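Local coordinates for penicillin-binding protein PbpB (Mycobacterium tuberculosis, PDB 6KGU) that synthesises cross-linked peptidoglycan from lipid intermediates and is inactivated by beta-lactam antibiotics such as aztreonam, bound here in its transpeptidase domain, at residues 196-199 and 200-203; 225-228 and 229-232; 388-391 and 392-396; 400-403 and 404-407. All blocks are in the same frame, centred on the assembly; numbering follows the deposited sequence.

Contact 1: 196-199 and 200-203; sequences TLDN and DIQF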
loop_
_atom_site.group_PDB
_atom_site.type_symbol
_atom_site.label_atom_id
_atom_site.label_comp_id
_atom_site.label_asym_id
_atom_site.label_seq_id
_atom_site.Cartn_x
_atom_site.Cartn_y
_atom_site.Cartn_z
ATOM N N THR A 196 4.074 2.100 -15.002
ATOM C CA THR A 196 5.012 1.279 -14.242
ATOM C C THR A 196 4.487 -0.131 -13.984
ATOM O O THR A 196 5.272 -0.992 -13.565
ATOM C CB THR A 196 5.335 1.954 -12.904
ATOM O OG1 THR A 196 4.119 2.176 -12.174
ATOM C CG2 THR A 196 6.026 3.295 -13.125
ATOM N N LEU A 197 3.183 -0.367 -14.186
ATOM C CA LEU A 197 2.587 -1.677 -13.941
ATOM C C LEU A 197 3.288 -2.772 -14.734
ATOM O O LEU A 197 3.720 -2.569 -15.873
ATOM C CB LEU A 197 1.095 -1.693 -14.315
ATOM C CG LEU A 197 0.120 -0.799 -13.540
ATOM C CD1 LEU A 197 -1.324 -1.017 -14.033
ATOM C CD2 LEU A 197 0.215 -1.024 -12.012
ATOM N N ASP A 198 3.379 -3.941 -14.121
ATOM C CA ASP A 198 3.758 -5.174 -14.791
ATOM C C ASP A 198 2.495 -6.021 -14.865
ATOM O O ASP A 198 1.998 -6.483 -13.834
ATOM C CB ASP A 198 4.883 -5.869 -14.026
ATOM C CG ASP A 198 5.319 -7.177 -14.663
ATOM O OD1 ASP A 198 4.459 -7.969 -15.076
ATOM O OD2 ASP A 198 6.537 -7.412 -14.729
ATOM N N ASN A 199 1.994 -6.240 -16.086
ATOM C CA ASN A 199 0.702 -6.899 -16.260
ATOM C C ASN A 199 0.690 -8.299 -15.670
ATOM O O ASN A 199 -0.346 -8.737 -15.172
ATOM C CB ASN A 199 0.317 -6.937 -17.738
ATOM C CG ASN A 199 -0.261 -5.606 -18.220
ATOM O OD1 ASN A 199 -0.422 -4.665 -17.433
ATOM N ND2 ASN A 199 -0.577 -5.522 -19.507
ATOM N N ASP A 200 1.822 -9.009 -15.695
ATOM C CA ASP A 200 1.870 -10.335 -15.090
ATOM C C ASP A 200 1.708 -10.245 -13.577
ATOM O O ASP A 200 0.926 -10.988 -12.977
ATOM C CB ASP A 200 3.186 -11.039 -15.435
ATOM C CG ASP A 200 3.396 -11.199 -16.938
ATOM O OD1 ASP A 200 2.395 -11.344 -17.684
ATOM O OD2 ASP A 200 4.570 -11.196 -17.364
ATOM N N ILE A 201 2.452 -9.348 -12.943
ATOM C CA ILE A 201 2.294 -9.156 -11.507
ATOM C C ILE A 201 0.887 -8.656 -11.195
ATOM O O ILE A 201 0.199 -9.197 -10.319
ATOM C CB ILE A 201 3.388 -8.217 -10.972
ATOM C CG1 ILE A 201 4.762 -8.857 -11.224
ATOM C CG2 ILE A 201 3.138 -7.912 -9.499
ATOM C CD1 ILE A 201 5.980 -7.972 -10.906
ATOM N N GLN A 202 0.413 -7.657 -11.951
ATOM C CA GLN A 202 -0.926 -7.124 -11.716
ATOM C C GLN A 202 -1.977 -8.216 -11.813
ATOM O O GLN A 202 -2.859 -8.312 -10.961
ATOM C CB GLN A 202 -1.238 -5.997 -12.710
ATOM C CG GLN A 202 -2.689 -5.495 -12.644
ATOM C CD GLN A 202 -2.916 -4.557 -11.478
ATOM O OE1 GLN A 202 -1.975 -3.938 -10.998
ATOM N NE2 GLN A 202 -4.174 -4.429 -11.025
ATOM N N PHE A 203 -1.896 -9.059 -12.853
ATOM C CA PHE A 203 -2.910 -10.088 -13.043
ATOM C C PHE A 203 -2.940 -11.049 -11.862
ATOM O O PHE A 203 -4.016 -11.407 -11.362
ATOM C CB PHE A 203 -2.663 -10.853 -14.355
ATOM C CG PHE A 203 -3.719 -11.884 -14.652
ATOM C CD1 PHE A 203 -5.026 -11.498 -14.923
ATOM C CD2 PHE A 203 -3.410 -13.231 -14.662
ATOM C CE1 PHE A 203 -6.008 -12.435 -15.198
ATOM C CE2 PHE A 203 -4.388 -14.177 -14.939
ATOM C CZ PHE A 203 -5.688 -13.781 -15.207
#
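The carboxylate of Asp198 is the flat group on which this helix start turns: Ile201 N meets its OD1 from above the plane, and the CG1 and CD1 atoms of Ile201 lie against its carboxyl carbon. This is an N-cap, the side chain of Asp198 standing in for the missing carbonyls at the first turn of helix 199-216. The bond from Ile201 N to Asp198 OD1 is 3.2 Å and fairly straight (164°), whereas that from Asp200 N to the same oxygen, at 2.9 Å, is bent and weak. Two amide N-H groups therefore converge on one oxygen, which the CG of Asp198, turned anti to the backbone N (chi1 179°), brings back over the helix end. Asp200 OD2 stands 4.0 Å from Asp198 OD1, a like-charge neighbour that the amides and the helix dipole would probably temper; Asp200 OD2 also has a long, weak ion pair with Arg544.

The side-chain amides of Asn199 and Gln202 find their partners outside this turn. Asn199 ND2 bonds to Asp27 and Gln202 NE2 to the backbone of Met236 in strand 233-238, so the turn is tied to that strand and to the loop bearing Asp27. Bent at chi2, the Gln202 chain crosses Leu197 obliquely and sets its OE1 3.8 Å from Leu197 CD2. Helical pairing begins beneath the cap, where Gln202 N donates to Asp198 O at 2.7 Å, almost straight at 174°.

Contact 2: 225-228 and 229-232; sequences VLDA and KTGE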
loop_
_atom_site.group_PDB
_atom_site.type_symbol
_atom_site.label_atom_id
_atom_site.label_comp_id
_atom_site.label_asym_id
_atom_site.label_seq_id
_atom_site.Cartn_x
_atom_site.Cartn_y
_atom_site.Cartn_z
ATOM N N VAL A 225 1.739 -3.299 -4.789
ATOM C CA VAL A 225 3.104 -3.799 -4.846
ATOM C C VAL A 225 3.980 -2.690 -5.412
ATOM O O VAL A 225 3.759 -2.232 -6.538
ATOM C CB VAL A 225 3.227 -5.069 -5.700
ATOM C CG1 VAL A 225 4.702 -5.517 -5.737
ATOM C CG2 VAL A 225 2.313 -6.201 -5.152
ATOM N N LEU A 226 4.985 -2.281 -4.648
ATOM C CA LEU A 226 5.943 -1.290 -5.103
ATOM C C LEU A 226 7.305 -1.921 -5.342
ATOM O O LEU A 226 7.720 -2.834 -4.624
ATOM C CB LEU A 226 6.101 -0.157 -4.084
ATOM C CG LEU A 226 4.879 0.679 -3.695
ATOM C CD1 LEU A 226 5.304 1.776 -2.701
ATOM C CD2 LEU A 226 4.222 1.286 -4.925
ATOM N N ASP A 227 8.009 -1.409 -6.348
ATOM C CA ASP A 227 9.430 -1.687 -6.446
ATOM C C ASP A 227 10.146 -1.051 -5.262
ATOM O O ASP A 227 9.989 0.146 -5.002
ATOM C CB ASP A 227 10.012 -1.153 -7.759
ATOM C CG ASP A 227 11.515 -1.337 -7.821
ATOM O OD1 ASP A 227 11.958 -2.435 -8.167
ATOM O OD2 ASP A 227 12.255 -0.398 -7.458
ATOM N N ALA A 228 10.937 -1.859 -4.548
ATOM C CA ALA A 228 11.536 -1.406 -3.297
ATOM C C ALA A 228 12.431 -0.193 -3.498
ATOM O O ALA A 228 12.383 0.754 -2.709
ATOM C CB ALA A 228 12.331 -2.541 -2.651
ATOM N N LYS A 229 13.262 -0.201 -4.544
ATOM C CA LYS A 229 14.271 0.849 -4.685
ATOM C C LYS A 229 13.697 2.129 -5.287
ATOM O O LYS A 229 14.023 3.230 -4.827
ATOM C CB LYS A 229 15.432 0.343 -5.542
ATOM C CG LYS A 229 16.444 -0.570 -4.809
ATOM C CD LYS A 229 17.422 -1.223 -5.813
ATOM C CE LYS A 229 18.618 -1.909 -5.137
ATOM N NZ LYS A 229 19.551 -0.904 -4.530
ATOM N N THR A 230 12.851 2.007 -6.313
ATOM C CA THR A 230 12.321 3.155 -7.048
ATOM C C THR A 230 10.938 3.596 -6.593
ATOM O O THR A 230 10.514 4.704 -6.957
ATOM C CB THR A 230 12.221 2.836 -8.545
ATOM O OG1 THR A 230 11.208 1.837 -8.750
ATOM C CG2 THR A 230 13.547 2.316 -9.080
ATOM N N GLY A 231 10.206 2.753 -5.852
ATOM C CA GLY A 231 8.834 3.084 -5.502
ATOM C C GLY A 231 7.868 3.091 -6.662
ATOM O O GLY A 231 6.735 3.558 -6.511
ATOM N N GLU A 232 8.262 2.566 -7.816
ATOM C CA GLU A 232 7.320 2.470 -8.914
ATOM C C GLU A 232 6.217 1.487 -8.548
ATOM O O GLU A 232 6.441 0.511 -7.826
ATOM C CB GLU A 232 8.028 2.047 -10.204
ATOM C CG GLU A 232 8.960 3.116 -10.775
ATOM C CD GLU A 232 9.535 2.754 -12.139
ATOM O OE1 GLU A 232 9.693 1.546 -12.442
ATOM O OE2 GLU A 232 9.830 3.690 -12.914
HETATM O O HOH W 1 13.882 -2.567 -6.078
#
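Asp227 OD2 receives two bonds from a single residue, Thr230, one from its backbone and one from its hydroxyl. Thr230 N approaches nearly along the C-O axis of the carboxylate, 2.7 Å from Asp227 OD2 and almost straight at 166°. The hydroxyl comes from above the carboxylate plane instead, Thr230 OG1 donating to Asp227 OD2 over 2.8 Å. Between them the two donors fix the rotation of the carboxylate and span the turn from Asp227 to Thr230.

The next shell explains why both groups are in place. A chi1 of 175° points the Asp227 side chain away from its own N as it leaves the strand, swinging the carboxylate over the turn that follows. Thr230 OG1, lodged between its own backbone N and carbonyl carbon (chi1 68°), also accepts from Glu232 N at 3.2 Å, completing an ST turn; one hydroxyl thus donates to the aspartate and accepts from the chain. Two backbone bonds close the loop: Gly231 N reaches Asp227 O at 2.8 Å, and Asp227 N donates to Glu232 O at 2.9 Å. Gly231 takes a positive phi, which lets the chain reverse. A water accepts from Lys229 N and gives a weak bond to Asp227 OD1.

The whole forms the hairpin connection between strands 220-227 and 233-238 at one edge of the antiparallel sheet of the transpeptidase domain. Leu226 packs on helix 390-401, Ala228 lies against strand 509-516, and Glu232 forms salt bridges with Lys413 and Arg24.

Contact 3: 388-391 and 392-396; sequences MTLL and QMTGM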
loop_
_atom_site.group_PDB
_atom_site.type_symbol
_atom_site.label_atom_id
_atom_site.label_comp_id
_atom_site.label_asym_id
_atom_site.label_seq_id
_atom_site.Cartn_x
_atom_site.Cartn_y
_atom_site.Cartn_z
ATOM N N MET A 388 -4.720 7.075 6.554
ATOM C CA MET A 388 -3.813 7.025 5.421
ATOM C C MET A 388 -4.423 6.116 4.373
ATOM O O MET A 388 -5.238 5.248 4.685
ATOM C CB MET A 388 -2.430 6.479 5.813
ATOM C CG MET A 388 -2.468 5.004 6.285
ATOM S SD MET A 388 -0.882 4.393 6.933
ATOM C CE MET A 388 -0.671 5.465 8.364
ATOM N N THR A 389 -3.982 6.298 3.136
ATOM C CA THR A 389 -4.330 5.384 2.066
ATOM C C THR A 389 -3.425 4.156 2.084
ATOM O O THR A 389 -2.356 4.137 2.703
ATOM C CB THR A 389 -4.234 6.084 0.715
ATOM O OG1 THR A 389 -2.874 6.429 0.467
ATOM C CG2 THR A 389 -5.079 7.366 0.725
ATOM N N LEU A 390 -3.882 3.113 1.391
ATOM C CA LEU A 390 -3.047 1.938 1.168
ATOM C C LEU A 390 -1.725 2.313 0.511
ATOM O O LEU A 390 -0.670 1.763 0.858
ATOM C CB LEU A 390 -3.801 0.915 0.304
ATOM C CG LEU A 390 -3.101 -0.448 0.206
ATOM C CD1 LEU A 390 -2.792 -0.963 1.596
ATOM C CD2 LEU A 390 -3.954 -1.481 -0.568
ATOM N N LEU A 391 -1.760 3.236 -0.456
ATOM C CA LEU A 391 -0.523 3.616 -1.139
ATOM C C LEU A 391 0.443 4.315 -0.186
ATOM O O LEU A 391 1.652 4.046 -0.204
ATOM C CB LEU A 391 -0.836 4.514 -2.344
ATOM C CG LEU A 391 0.385 4.976 -3.136
ATOM C CD1 LEU A 391 1.149 3.786 -3.738
ATOM C CD2 LEU A 391 -0.033 5.968 -4.232
ATOM N N GLN A 392 -0.071 5.253 0.625
ATOM C CA GLN A 392 0.753 5.895 1.648
ATOM C C GLN A 392 1.348 4.865 2.610
ATOM O O GLN A 392 2.532 4.928 2.953
ATOM C CB GLN A 392 -0.089 6.901 2.438
ATOM C CG GLN A 392 -0.389 8.187 1.684
ATOM C CD GLN A 392 -1.274 9.109 2.482
ATOM O OE1 GLN A 392 -2.164 8.647 3.196
ATOM N NE2 GLN A 392 -1.048 10.424 2.358
ATOM N N MET A 393 0.513 3.947 3.103
ATOM C CA MET A 393 0.995 2.907 4.011
ATOM C C MET A 393 2.129 2.124 3.374
ATOM O O MET A 393 3.205 1.964 3.966
ATOM C CB MET A 393 -0.166 1.974 4.383
ATOM C CG MET A 393 0.187 0.865 5.366
ATOM S SD MET A 393 -1.179 -0.320 5.543
ATOM C CE MET A 393 -0.650 -1.619 4.421
ATOM N N THR A 394 1.907 1.642 2.150
ATOM C CA THR A 394 2.939 0.911 1.428
ATOM C C THR A 394 4.172 1.780 1.184
ATOM O O THR A 394 5.303 1.287 1.219
ATOM C CB THR A 394 2.358 0.390 0.112
ATOM O OG1 THR A 394 1.136 -0.305 0.392
ATOM C CG2 THR A 394 3.308 -0.563 -0.560
ATOM N N GLY A 395 3.971 3.076 0.938
ATOM C CA GLY A 395 5.105 3.956 0.699
ATOM C C GLY A 395 5.985 4.125 1.924
ATOM O O GLY A 395 7.205 4.291 1.798
ATOM N N MET A 396 5.389 4.055 3.121
ATOM C CA MET A 396 6.165 4.084 4.362
ATOM C C MET A 396 7.162 2.945 4.410
ATOM O O MET A 396 8.326 3.134 4.783
ATOM C CB MET A 396 5.240 3.990 5.577
ATOM C CG MET A 396 4.511 5.260 5.923
ATOM S SD MET A 396 4.227 5.373 7.695
ATOM C CE MET A 396 2.989 4.108 7.978
#
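Thr389 and Gln392 grip each other at the start of helix 390-401 in a capping box. Thr389 OG1, the N-cap hydroxyl, accepts from Gln392 N at 3.0 Å along a nearly straight line (168°), and in return Thr389 N donates to Gln392 OE1 over 3.0 Å. A chi1 of -75° turns the Gln392 chain back toward the helix start, and its extended course carries the amide to Thr389 N. The far end of that amide, NE2, bonds to the backbone carbonyls of Gln352 and Ala363, satisfying both polar ends.

Against this polar part stands an apolar one without directional bonds, built of thioethers and methyls; it too is buried, and the contact has no solvent side. Met388 SD rests 3.6 Å from Met393 CB, while Met388 CE and Met396 CE meet at 3.9 Å with their side chains at about a right angle. Leu390 CD1 touches Met393 CE at 3.6 Å. These groups pack on helix 272-281 and strands 220-227 and 493-502, with the side chain of Met393 about 10 Å from that of Ser269, probably the acylated serine.

Leu390 O takes two bonds, from Thr394 N and from Thr394 OG1 (2.8 Å), arriving at opposite faces of its plane. The chemistry implies that this buried turn meets its polar needs by capping, the Thr394 bonds and outside carbonyls, leaving its methionines for apolar packing.

Contact 4: 400-403 and 404-407; sequences IAND and GVRV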
loop_
_atom_site.group_PDB
_atom_site.type_symbol
_atom_site.label_atom_id
_atom_site.label_comp_id
_atom_site.label_asym_id
_atom_site.label_seq_id
_atom_site.Cartn_x
_atom_site.Cartn_y
_atom_site.Cartn_z
ATOM N N ILE A 400 11.787 2.288 4.271
ATOM C CA ILE A 400 12.629 1.396 5.053
ATOM C C ILE A 400 13.267 0.346 4.154
ATOM O O ILE A 400 14.424 -0.045 4.350
ATOM C CB ILE A 400 11.770 0.768 6.169
ATOM C CG1 ILE A 400 11.398 1.836 7.208
ATOM C CG2 ILE A 400 12.466 -0.446 6.790
ATOM C CD1 ILE A 400 12.628 2.464 7.896
ATOM N N ALA A 401 12.518 -0.129 3.157
ATOM C CA ALA A 401 13.077 -1.066 2.187
ATOM C C ALA A 401 14.260 -0.447 1.436
ATOM O O ALA A 401 15.253 -1.126 1.157
ATOM C CB ALA A 401 11.991 -1.484 1.197
ATOM N N ASN A 402 14.167 0.838 1.103
ATOM C CA ASN A 402 15.192 1.505 0.301
ATOM C C ASN A 402 16.240 2.178 1.182
ATOM O O ASN A 402 16.661 3.312 0.921
ATOM C CB ASN A 402 14.527 2.505 -0.646
ATOM C CG ASN A 402 15.485 3.071 -1.676
ATOM O OD1 ASN A 402 16.318 2.352 -2.248
ATOM N ND2 ASN A 402 15.374 4.375 -1.917
ATOM N N ASP A 403 16.643 1.492 2.264
ATOM C CA ASP A 403 17.760 1.924 3.100
ATOM C C ASP A 403 17.519 3.314 3.669
ATOM O O ASP A 403 18.447 4.111 3.817
ATOM C CB ASP A 403 19.088 1.868 2.332
ATOM C CG ASP A 403 19.747 0.483 2.421
ATOM O OD1 ASP A 403 19.257 -0.349 3.219
ATOM O OD2 ASP A 403 20.739 0.230 1.708
ATOM N N GLY A 404 16.256 3.604 3.991
ATOM C CA GLY A 404 15.889 4.831 4.670
ATOM C C GLY A 404 15.466 5.967 3.765
ATOM O O GLY A 404 15.083 7.026 4.272
ATOM N N VAL A 405 15.521 5.796 2.448
ATOM C CA VAL A 405 15.217 6.879 1.519
ATOM C C VAL A 405 13.853 6.613 0.892
ATOM O O VAL A 405 13.694 5.692 0.082
ATOM C CB VAL A 405 16.300 7.039 0.448
ATOM C CG1 VAL A 405 15.881 8.100 -0.535
ATOM C CG2 VAL A 405 17.634 7.394 1.106
ATOM N N ARG A 406 12.876 7.439 1.250
ATOM C CA ARG A 406 11.542 7.315 0.686
ATOM C C ARG A 406 11.527 7.902 -0.713
ATOM O O ARG A 406 12.013 9.017 -0.931
ATOM C CB ARG A 406 10.528 8.030 1.568
ATOM C CG ARG A 406 9.068 7.771 1.174
ATOM C CD ARG A 406 8.141 8.207 2.288
ATOM N NE ARG A 406 8.153 9.648 2.540
ATOM C CZ ARG A 406 7.496 10.553 1.812
ATOM N NH1 ARG A 406 6.776 10.184 0.761
ATOM N NH2 ARG A 406 7.552 11.835 2.145
ATOM N N VAL A 407 10.989 7.145 -1.661
ATOM C CA VAL A 407 10.823 7.621 -3.029
ATOM C C VAL A 407 9.323 7.612 -3.317
ATOM O O VAL A 407 8.719 6.534 -3.430
ATOM C CB VAL A 407 11.611 6.760 -4.033
ATOM C CG1 VAL A 407 11.464 7.317 -5.467
ATOM C CG2 VAL A 407 13.102 6.687 -3.643
#
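Gly404 and Asn402 bury more surface here than any other residues, followed by Val405, and together they turn the chain out of helix 390-401. Asn402 is held at both its ends. Its carbonyl accepts from Val405 N, the donor standing well above the carbonyl plane, with Val405 N and Asn402 O 3.1 Å apart. Its side-chain amide reaches further along: Asn402 ND2 donates to Val405 O at 2.9 Å, fairly straight (159°) and close to its own amide plane. With chi1 at -170° the Asn402 side chain extends across to this carbonyl, and ND2 also comes within 3.7 Å of Val407 CG2.

The bond to Val405 N closes a type I' beta turn from Asn402 to Val405, joining the helix to the short strand 405-406. Both central residues take positive phi, 94° at Gly404, which glycine adopts readily. Val405 opens strand 405-406, which pairs antiparallel with 431-432; Val405 CB lies 3.7 Å from Asn402 ND2. Asp403, the second residue of the turn, sends OD1 to a salt bridge with Arg443 and a hydrogen bond from Gln440.

In the fold
Contacts 1, 2 and 3 are buried, contact 3 nearest the centre of the chain; contact 4 is only partly so. Contacts 3 and 4 mark the start and the end of one helix, 390-401. Contact 2 joins both, since Leu226 packs on Thr394 and Leu391 while the carbonyls of Lys229 and Thr230 lie against Asn402 and Val407. Contact 1, at the start of helix 199-216, meets contact 2 through Thr196 and Glu232 but stays about 9 Å from contact 3 at the nearest atoms. Carboxylates organise contacts 1 and 2, whereas hydroxyls and a side-chain amide organise contact 3, beside methionine sulfur, and an asparagine amide contact 4, where the charge of Asp403 turns to Arg443.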